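Local coordinates for fasciclin-1 (Drosophila melanogaster, PDB 1O70), which serves as a neural cell adhesion molecule and is represented here by its third and fourth FAS1 domains, at residues A[181-186]-A[233-238]; A[226-231]-A[261-266]; A[97-102]-A[287-292]. One frame throughout, in Å; residues are numbered along the deposited sequence.

Interaction 1 (A[181-186]-A[233-238]). With SO4 (sulfate ion), chain F.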
loop_
_atom_site.group_PDB
_atom_site.type_symbol
_atom_site.label_atom_id
_atom_site.label_comp_id
_atom_site.label_asym_id
_atom_site.label_seq_id
_atom_site.Cartn_x
_atom_site.Cartn_y
_atom_site.Cartn_z
ATOM N N SER A 181 5.170 -21.759 -9.263
ATOM C CA SER A 181 6.586 -22.075 -9.126
ATOM C C SER A 181 7.083 -21.988 -7.689
ATOM O O SER A 181 8.277 -22.129 -7.434
ATOM C CB SER A 181 7.406 -21.095 -9.952
ATOM O OG SER A 181 7.384 -19.816 -9.334
ATOM N N HIS A 182 6.175 -21.721 -6.758
ATOM C CA HIS A 182 6.529 -21.596 -5.347
ATOM C C HIS A 182 7.432 -20.394 -5.135
ATOM O O HIS A 182 8.242 -20.343 -4.204
ATOM C CB HIS A 182 7.195 -22.880 -4.854
ATOM C CG HIS A 182 6.275 -24.061 -4.860
ATOM N ND1 HIS A 182 5.522 -24.428 -3.763
ATOM C CD2 HIS A 182 5.946 -24.928 -5.847
ATOM C CE1 HIS A 182 4.770 -25.470 -4.075
ATOM N NE2 HIS A 182 5.008 -25.792 -5.334
ATOM N N PHE A 183 7.280 -19.423 -6.029
ATOM C CA PHE A 183 8.028 -18.182 -5.972
ATOM C C PHE A 183 7.653 -17.428 -4.693
ATOM O O PHE A 183 8.495 -16.770 -4.092
ATOM C CB PHE A 183 7.674 -17.321 -7.184
ATOM C CG PHE A 183 8.258 -15.941 -7.143
ATOM C CD1 PHE A 183 9.530 -15.701 -7.621
ATOM C CD2 PHE A 183 7.540 -14.884 -6.598
ATOM C CE1 PHE A 183 10.076 -14.426 -7.572
ATOM C CE2 PHE A 183 8.079 -13.604 -6.541
ATOM C CZ PHE A 183 9.350 -13.379 -7.025
ATOM N N ASN A 184 6.389 -17.530 -4.280
ATOM C CA ASN A 184 5.911 -16.826 -3.089
ATOM C C ASN A 184 6.537 -17.260 -1.771
ATOM O O ASN A 184 6.751 -16.439 -0.880
ATOM C CB ASN A 184 4.395 -16.965 -2.936
ATOM C CG ASN A 184 3.630 -16.460 -4.128
ATOM O OD1 ASN A 184 4.123 -15.646 -4.897
ATOM N ND2 ASN A 184 2.401 -16.929 -4.279
ATOM N N ASP A 185 6.805 -18.554 -1.643
ATOM C CA ASP A 185 7.372 -19.112 -0.421
ATOM C C ASP A 185 8.407 -18.207 0.233
ATOM O O ASP A 185 8.301 -17.859 1.413
ATOM C CB ASP A 185 7.982 -20.485 -0.715
ATOM C CG ASP A 185 6.934 -21.511 -1.108
ATOM O OD1 ASP A 185 5.803 -21.101 -1.455
ATOM O OD2 ASP A 185 7.234 -22.723 -1.081
ATOM N N GLN A 186 9.401 -17.813 -0.546
ATOM C CA GLN A 186 10.478 -16.965 -0.053
ATOM C C GLN A 186 10.038 -15.630 0.550
ATOM O O GLN A 186 10.712 -15.098 1.429
ATOM C CB GLN A 186 11.465 -16.693 -1.191
ATOM C CG GLN A 186 10.852 -15.887 -2.318
ATOM C CD GLN A 186 11.848 -15.582 -3.401
ATOM O OE1 GLN A 186 12.982 -15.184 -3.119
ATOM N NE2 GLN A 186 11.431 -15.745 -4.654
ATOM N N ARG A 233 12.031 -10.809 -11.860
ATOM C CA ARG A 233 12.459 -9.555 -12.451
ATOM C C ARG A 233 11.844 -8.403 -11.650
ATOM O O ARG A 233 12.391 -7.305 -11.622
ATOM C CB ARG A 233 11.996 -9.497 -13.901
ATOM C CG ARG A 233 12.265 -8.171 -14.600
ATOM C CD ARG A 233 11.597 -8.121 -15.963
ATOM N NE ARG A 233 12.246 -8.991 -16.944
ATOM C CZ ARG A 233 11.767 -9.216 -18.164
ATOM N NH1 ARG A 233 10.640 -8.634 -18.542
ATOM N NH2 ARG A 233 12.401 -10.021 -19.006
ATOM N N HIS A 234 10.710 -8.663 -10.996
ATOM C CA HIS A 234 10.031 -7.638 -10.210
ATOM C C HIS A 234 10.471 -7.591 -8.750
ATOM O O HIS A 234 10.120 -6.656 -8.021
ATOM C CB HIS A 234 8.516 -7.855 -10.236
ATOM C CG HIS A 234 7.902 -7.749 -11.593
ATOM N ND1 HIS A 234 8.106 -8.693 -12.573
ATOM C CD2 HIS A 234 7.075 -6.823 -12.132
ATOM C CE1 HIS A 234 7.430 -8.356 -13.656
ATOM N NE2 HIS A 234 6.796 -7.223 -13.414
ATOM N N LEU A 235 11.250 -8.587 -8.336
ATOM C CA LEU A 235 11.687 -8.700 -6.948
ATOM C C LEU A 235 13.130 -8.357 -6.625
ATOM O O LEU A 235 14.052 -9.082 -6.997
ATOM C CB LEU A 235 11.398 -10.116 -6.439
ATOM C CG LEU A 235 11.657 -10.352 -4.948
ATOM C CD1 LEU A 235 10.672 -9.523 -4.130
ATOM C CD2 LEU A 235 11.513 -11.838 -4.626
ATOM N N ALA A 236 13.306 -7.256 -5.901
ATOM C CA ALA A 236 14.622 -6.793 -5.485
ATOM C C ALA A 236 14.926 -7.321 -4.087
ATOM O O ALA A 236 14.144 -7.131 -3.159
ATOM C CB ALA A 236 14.666 -5.275 -5.487
ATOM N N ILE A 237 16.074 -7.970 -3.936
ATOM C CA ILE A 237 16.458 -8.545 -2.652
ATOM C C ILE A 237 17.773 -7.976 -2.134
ATOM O O ILE A 237 18.813 -8.144 -2.767
ATOM C CB ILE A 237 16.608 -10.078 -2.774
ATOM C CG1 ILE A 237 15.333 -10.667 -3.402
ATOM C CG2 ILE A 237 16.900 -10.683 -1.409
ATOM C CD1 ILE A 237 15.412 -12.156 -3.743
ATOM N N SER A 238 17.725 -7.289 -0.997
ATOM C CA SER A 238 18.937 -6.738 -0.391
ATOM C C SER A 238 18.776 -6.640 1.125
ATOM O O SER A 238 17.820 -7.171 1.696
ATOM C CB SER A 238 19.303 -5.369 -0.989
ATOM O OG SER A 238 18.476 -4.322 -0.537
HETATM S S SO4 F . 15.687 -10.002 -17.356
HETATM O O1 SO4 F . 15.553 -9.939 -15.879
HETATM O O2 SO4 F . 17.117 -9.923 -17.727
HETATM O O3 SO4 F . 15.117 -11.278 -17.851
HETATM O O4 SO4 F . 14.958 -8.862 -17.964
#
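Strand 235-238 of the fourth FAS1 domain presents L235 and I237 to F183 and Q186, which come from the loop that precedes strand 193-199. F183 sets its CG anti to the backbone N (chi1 173°). This carries the ring toward the strand, and F183 CZ lies 3.6 Å from L235 CD2. L235 CB sits at the ring edge, in its plane. Q186 comes at L235 from the opposite direction. Q186 NE2 is 3.9 Å from L235 CD2, and Q186 OE1 is 3.9 Å from I237 CD1. The segments meet by van der Waals packing, apolar between F183 and L235. The Q186 amide is fixed within its own loop. Q186 NE2 donates to F183 O at 3.2 Å, in the carbonyl plane and on a lone pair, with an N-H...O angle of 150°. The same NE2 stands over one face of the F183 ring, offset toward its rim. Just before the strand, the CB of R233 points away from loop 181-186. R233 NH2 donates to O3 of a sulfate, probably from the crystallisation liquor, at 3.2 Å. Its NH1 forms a salt bridge with D312 and a hydrogen bond to L307 O. With an alanine here, D312 would probably be left without its charged mate and the sulfate without this donor. F183 also rests on L231. The whole is a loop packed between helix 224-232 and strand 235-238 of a FAS1 domain.

Interaction 2 (A[226-231]-A[261-266]); sequences HSKSIL and TFRDSL
K228 starts with CG anti to the backbone N (chi1 -177°) and then bends at chi2, chi3 and chi4, which brings NZ round to the guanidinium of R263. R263 takes the other course. Its CG is anti to the carbonyl carbon (chi1 -63°), and the chain runs extended from CG to NE toward the helix. The two side chains cross at about a right angle. K228 belongs to helix 224-232 of the fourth FAS1 domain, and R263 to the hairpin loop between antiparallel strands 257-260 and 265-273. The modelled NZ of K228 is 2.6 Å from NH2 of R263. Both are donors, so this is no hydrogen bond. Two positive groups so close are doubtful at this resolution, so the placing of the two ends is uncertain. E232 of the same helix forms long, weak ion pairs with both K228 and R263. Its negative charge may ease the repulsion. The stem of K228 also lies against S181 and F183. Beside the contact, NE of R263 lies at the edge of the F262 ring, in its plane. The loop has its own internal bonds. T261 N donates to D264 O at 3.1 Å. In return, D264 N donates to T261 OG1 at 3.0 Å, which makes an ST motif. Next along the chain, S265 OG donates to D264 OD1 at 3.2 Å and meets that oxygen nearly along its C-O bond.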
loop_
_atom_site.group_PDB
_atom_site.type_symbol
_atom_site.label_atom_id
_atom_site.label_comp_id
_atom_site.label_asym_id
_atom_site.label_seq_id
_atom_site.Cartn_x
_atom_site.Cartn_y
_atom_site.Cartn_z
ATOM N N HIS A 226 8.763 -19.958 -16.681
ATOM C CA HIS A 226 8.568 -18.650 -17.300
ATOM C C HIS A 226 7.987 -17.641 -16.306
ATOM O O HIS A 226 8.543 -16.559 -16.119
ATOM C CB HIS A 226 7.636 -18.773 -18.514
ATOM C CG HIS A 226 8.227 -19.528 -19.669
ATOM N ND1 HIS A 226 7.473 -19.936 -20.752
ATOM C CD2 HIS A 226 9.495 -19.931 -19.927
ATOM C CE1 HIS A 226 8.249 -20.557 -21.622
ATOM N NE2 HIS A 226 9.482 -20.567 -21.146
ATOM N N SER A 227 6.875 -17.992 -15.666
ATOM C CA SER A 227 6.255 -17.096 -14.704
ATOM C C SER A 227 7.216 -16.717 -13.581
ATOM O O SER A 227 7.220 -15.573 -13.126
ATOM C CB SER A 227 4.983 -17.719 -14.122
ATOM O OG SER A 227 5.236 -18.981 -13.549
ATOM N N LYS A 228 8.042 -17.661 -13.138
ATOM C CA LYS A 228 8.987 -17.369 -12.065
ATOM C C LYS A 228 10.017 -16.363 -12.527
ATOM O O LYS A 228 10.377 -15.434 -11.802
ATOM C CB LYS A 228 9.712 -18.633 -11.607
ATOM C CG LYS A 228 10.660 -18.370 -10.438
ATOM C CD LYS A 228 10.633 -19.513 -9.432
ATOM C CE LYS A 228 11.504 -20.674 -9.880
ATOM N NZ LYS A 228 12.954 -20.334 -9.795
ATOM N N SER A 229 10.498 -16.569 -13.741
ATOM C CA SER A 229 11.495 -15.697 -14.330
ATOM C C SER A 229 10.948 -14.271 -14.439
ATOM O O SER A 229 11.675 -13.305 -14.206
ATOM C CB SER A 229 11.876 -16.239 -15.709
ATOM O OG SER A 229 12.793 -15.385 -16.365
ATOM N N ILE A 230 9.666 -14.151 -14.793
ATOM C CA ILE A 230 9.008 -12.847 -14.938
ATOM C C ILE A 230 8.918 -12.141 -13.583
ATOM O O ILE A 230 9.252 -10.967 -13.465
ATOM C CB ILE A 230 7.570 -12.983 -15.504
ATOM C CG1 ILE A 230 7.597 -13.666 -16.874
ATOM C CG2 ILE A 230 6.927 -11.602 -15.627
ATOM C CD1 ILE A 230 8.247 -12.829 -17.975
ATOM N N LEU A 231 8.465 -12.868 -12.568
ATOM C CA LEU A 231 8.332 -12.319 -11.231
ATOM C C LEU A 231 9.669 -11.967 -10.597
ATOM O O LEU A 231 9.802 -10.920 -9.964
ATOM C CB LEU A 231 7.574 -13.298 -10.337
ATOM C CG LEU A 231 6.043 -13.182 -10.262
ATOM C CD1 LEU A 231 5.481 -12.443 -11.470
ATOM C CD2 LEU A 231 5.447 -14.573 -10.131
ATOM N N THR A 261 18.344 -8.442 -8.136
ATOM C CA THR A 261 17.136 -9.254 -8.174
ATOM C C THR A 261 17.604 -10.608 -7.677
ATOM O O THR A 261 18.647 -10.696 -7.029
ATOM C CB THR A 261 16.568 -9.425 -9.580
ATOM O OG1 THR A 261 17.461 -10.224 -10.361
ATOM C CG2 THR A 261 16.367 -8.072 -10.241
ATOM N N PHE A 262 16.871 -11.669 -7.992
ATOM C CA PHE A 262 17.273 -12.988 -7.521
ATOM C C PHE A 262 18.546 -13.522 -8.183
ATOM O O PHE A 262 19.530 -13.817 -7.503
ATOM C CB PHE A 262 16.145 -13.998 -7.722
ATOM C CG PHE A 262 16.346 -15.283 -6.967
ATOM C CD1 PHE A 262 16.388 -15.285 -5.572
ATOM C CD2 PHE A 262 16.474 -16.496 -7.644
ATOM C CE1 PHE A 262 16.549 -16.477 -4.858
ATOM C CE2 PHE A 262 16.635 -17.698 -6.944
ATOM C CZ PHE A 262 16.672 -17.687 -5.548
ATOM N N ARG A 263 18.525 -13.637 -9.507
ATOM C CA ARG A 263 19.667 -14.160 -10.237
ATOM C C ARG A 263 20.341 -13.116 -11.121
ATOM O O ARG A 263 21.291 -13.422 -11.841
ATOM C CB ARG A 263 19.231 -15.371 -11.075
ATOM C CG ARG A 263 18.717 -16.541 -10.238
ATOM C CD ARG A 263 17.833 -17.485 -11.051
ATOM N NE ARG A 263 17.157 -18.467 -10.199
ATOM C CZ ARG A 263 16.134 -19.231 -10.588
ATOM N NH1 ARG A 263 15.654 -19.129 -11.825
ATOM N NH2 ARG A 263 15.590 -20.101 -9.742
ATOM N N ASP A 264 19.864 -11.879 -11.061
ATOM C CA ASP A 264 20.460 -10.827 -11.871
ATOM C C ASP A 264 20.316 -9.469 -11.199
ATOM O O ASP A 264 20.648 -9.312 -10.022
ATOM C CB ASP A 264 19.811 -10.796 -13.260
ATOM C CG ASP A 264 20.736 -10.228 -14.308
ATOM O OD1 ASP A 264 21.248 -9.100 -14.104
ATOM O OD2 ASP A 264 20.968 -10.912 -15.332
ATOM N N SER A 265 19.840 -8.485 -11.955
ATOM C CA SER A 265 19.643 -7.140 -11.429
ATOM C C SER A 265 18.510 -6.445 -12.177
ATOM O O SER A 265 18.045 -6.926 -13.205
ATOM C CB SER A 265 20.935 -6.317 -11.544
ATOM O OG SER A 265 21.310 -6.101 -12.894
ATOM N N LEU A 266 18.058 -5.320 -11.636
ATOM C CA LEU A 266 16.986 -4.543 -12.240
ATOM C C LEU A 266 17.480 -3.122 -12.449
ATOM O O LEU A 266 17.948 -2.462 -11.515
ATOM C CB LEU A 266 15.751 -4.526 -11.330
ATOM C CG LEU A 266 14.527 -3.761 -11.842
ATOM C CD1 LEU A 266 13.977 -4.441 -13.092
ATOM C CD2 LEU A 266 13.459 -3.716 -10.763
#

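Interaction 3 (A[97-102]-A[287-292]); sequences NLIAQV and NVYRPD
The amide of Q101 lies over one face of the Y289 ring, the two planes 23° apart. Q101 NE2 stands 3.4 Å above the plane of the Y289 ring, offset toward the rim. The ring atom nearest to Q101 NE2 is Y289 CE1, at 3.4 Å. From there Q101 NE2 also reaches the backbone, and gives a weak hydrogen bond to Y289 O at 3.4 Å. Y289 has its CG anti to the backbone N (chi1 -175°), which sends the ring out toward loop 97-102. Its hydroxyl end meets I99, whose side chain crosses the tyrosine at about a right angle. Y289 OH is 3.7 Å from I99 CB. The contact joins the third FAS1 domain, through the loop before strand 102-103, to strand 284-295 of the fourth. There Y289 and R290 both face V302 and form a classic beta bulge, where the chain turns a corner. R290 makes salt bridges with D168 and with E127 of the third domain. R200 makes a cation-pi contact with the Y289 ring. A water at the edge of that ring, in its plane, bridges the domains. It donates to I99 O at 2.9 Å and is hydrogen-bonded to Y289 OH, also at 2.9 Å.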
loop_
_atom_site.group_PDB
_atom_site.type_symbol
_atom_site.label_atom_id
_atom_site.label_comp_id
_atom_site.label_asym_id
_atom_site.label_seq_id
_atom_site.Cartn_x
_atom_site.Cartn_y
_atom_site.Cartn_z
ATOM N N ASN A 97 -17.548 4.661 -9.514
ATOM C CA ASN A 97 -16.903 4.415 -10.799
ATOM C C ASN A 97 -15.527 3.796 -10.608
ATOM O O ASN A 97 -15.281 2.653 -11.008
ATOM C CB ASN A 97 -16.789 5.728 -11.569
ATOM C CG ASN A 97 -18.105 6.495 -11.594
ATOM O OD1 ASN A 97 -19.177 5.909 -11.806
ATOM N ND2 ASN A 97 -18.034 7.812 -11.384
ATOM N N LEU A 98 -14.632 4.568 -10.003
ATOM C CA LEU A 98 -13.275 4.117 -9.729
ATOM C C LEU A 98 -12.991 4.180 -8.234
ATOM O O LEU A 98 -13.842 4.594 -7.448
ATOM C CB LEU A 98 -12.263 4.994 -10.474
ATOM C CG LEU A 98 -12.004 4.643 -11.940
ATOM C CD1 LEU A 98 -11.017 5.633 -12.538
ATOM C CD2 LEU A 98 -11.453 3.217 -12.036
ATOM N N ILE A 99 -11.793 3.755 -7.850
ATOM C CA ILE A 99 -11.380 3.777 -6.458
ATOM C C ILE A 99 -10.838 5.171 -6.165
ATOM O O ILE A 99 -9.917 5.637 -6.838
ATOM C CB ILE A 99 -10.268 2.738 -6.188
ATOM C CG1 ILE A 99 -10.813 1.329 -6.426
ATOM C CG2 ILE A 99 -9.736 2.893 -4.766
ATOM C CD1 ILE A 99 -9.753 0.237 -6.405
ATOM N N ALA A 100 -11.420 5.843 -5.177
ATOM C CA ALA A 100 -10.964 7.177 -4.819
ATOM C C ALA A 100 -9.816 7.091 -3.828
ATOM O O ALA A 100 -9.954 6.539 -2.738
ATOM C CB ALA A 100 -12.099 7.979 -4.222
ATOM N N GLN A 101 -8.671 7.620 -4.222
ATOM C CA GLN A 101 -7.529 7.626 -3.335
ATOM C C GLN A 101 -7.659 8.930 -2.573
ATOM O O GLN A 101 -7.629 10.017 -3.158
ATOM C CB GLN A 101 -6.243 7.576 -4.133
ATOM C CG GLN A 101 -6.177 6.355 -5.011
ATOM C CD GLN A 101 -4.858 6.259 -5.713
ATOM O OE1 GLN A 101 -4.341 7.264 -6.218
ATOM N NE2 GLN A 101 -4.297 5.052 -5.763
ATOM N N VAL A 102 -7.828 8.795 -1.263
ATOM C CA VAL A 102 -8.027 9.917 -0.367
ATOM C C VAL A 102 -6.745 10.404 0.299
ATOM O O VAL A 102 -6.079 9.651 0.992
ATOM C CB VAL A 102 -9.019 9.521 0.720
ATOM C CG1 VAL A 102 -9.411 10.732 1.523
ATOM C CG2 VAL A 102 -10.236 8.869 0.082
ATOM N N ASN A 287 3.156 3.635 -14.531
ATOM C CA ASN A 287 2.791 4.429 -13.369
ATOM C C ASN A 287 2.729 3.555 -12.128
ATOM O O ASN A 287 2.254 2.414 -12.178
ATOM C CB ASN A 287 1.427 5.098 -13.561
ATOM C CG ASN A 287 1.454 6.200 -14.600
ATOM O OD1 ASN A 287 2.497 6.805 -14.869
ATOM N ND2 ASN A 287 0.295 6.489 -15.171
ATOM N N VAL A 288 3.229 4.087 -11.019
ATOM C CA VAL A 288 3.196 3.376 -9.751
ATOM C C VAL A 288 1.846 3.740 -9.116
ATOM O O VAL A 288 1.665 4.853 -8.634
ATOM C CB VAL A 288 4.362 3.829 -8.830
ATOM C CG1 VAL A 288 4.336 3.041 -7.529
ATOM C CG2 VAL A 288 5.693 3.638 -9.533
ATOM N N TYR A 289 0.902 2.803 -9.140
ATOM C CA TYR A 289 -0.439 3.029 -8.599
ATOM C C TYR A 289 -0.490 3.169 -7.074
ATOM O O TYR A 289 -1.137 4.073 -6.552
ATOM C CB TYR A 289 -1.374 1.906 -9.049
ATOM C CG TYR A 289 -2.807 2.112 -8.645
ATOM C CD1 TYR A 289 -3.538 3.201 -9.123
ATOM C CD2 TYR A 289 -3.434 1.229 -7.768
ATOM C CE1 TYR A 289 -4.863 3.409 -8.734
ATOM C CE2 TYR A 289 -4.761 1.428 -7.374
ATOM C CZ TYR A 289 -5.467 2.521 -7.861
ATOM O OH TYR A 289 -6.772 2.727 -7.465
ATOM N N ARG A 290 0.157 2.263 -6.354
ATOM C CA ARG A 290 0.200 2.352 -4.897
ATOM C C ARG A 290 1.669 2.251 -4.510
ATOM O O ARG A 290 2.259 1.162 -4.513
ATOM C CB ARG A 290 -0.577 1.205 -4.245
ATOM C CG ARG A 290 -2.083 1.394 -4.197
ATOM C CD ARG A 290 -2.762 0.106 -3.812
ATOM N NE ARG A 290 -2.302 -0.387 -2.518
ATOM C CZ ARG A 290 -2.417 -1.654 -2.134
ATOM N NH1 ARG A 290 -2.972 -2.547 -2.955
ATOM N NH2 ARG A 290 -1.979 -2.023 -0.936
ATOM N N PRO A 291 2.292 3.391 -4.217
ATOM C CA PRO A 291 3.699 3.341 -3.835
ATOM C C PRO A 291 3.860 3.083 -2.350
ATOM O O PRO A 291 2.968 3.361 -1.547
ATOM C CB PRO A 291 4.187 4.729 -4.189
ATOM C CG PRO A 291 2.999 5.564 -3.815
ATOM C CD PRO A 291 1.867 4.779 -4.464
ATOM N N ASP A 292 5.007 2.536 -1.992
ATOM C CA ASP A 292 5.326 2.323 -0.599
ATOM C C ASP A 292 4.328 1.558 0.254
ATOM O O ASP A 292 3.963 2.023 1.327
ATOM C CB ASP A 292 5.598 3.693 0.026
ATOM C CG ASP A 292 6.553 4.530 -0.824
ATOM O OD1 ASP A 292 7.602 3.985 -1.228
ATOM O OD2 ASP A 292 6.265 5.714 -1.101
HETATM O O HOH W 1 -8.033 4.880 -8.907
#

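From the N terminus, the chain first passes 97-102 in the third FAS1 domain. Interaction 3 is closed when 287-292 meets this loop, so it closes the longest loop of the three and ties the two domains together. Interactions 1 and 2 both nest inside it, within the fourth domain. Segment 181-186 comes first, then 226-231, then 233-238, which closes interaction 1. Segment 261-266 closes interaction 2 later, so these two loops cross. They touch directly, with S181 against K228 and I237 against F262. Together they join loop 181-186, helix 224-232, strand 235-238 and the hairpin loop before strand 265-273. Interaction 3 reaches the same sheet about 24 Å from interaction 1, centre to centre.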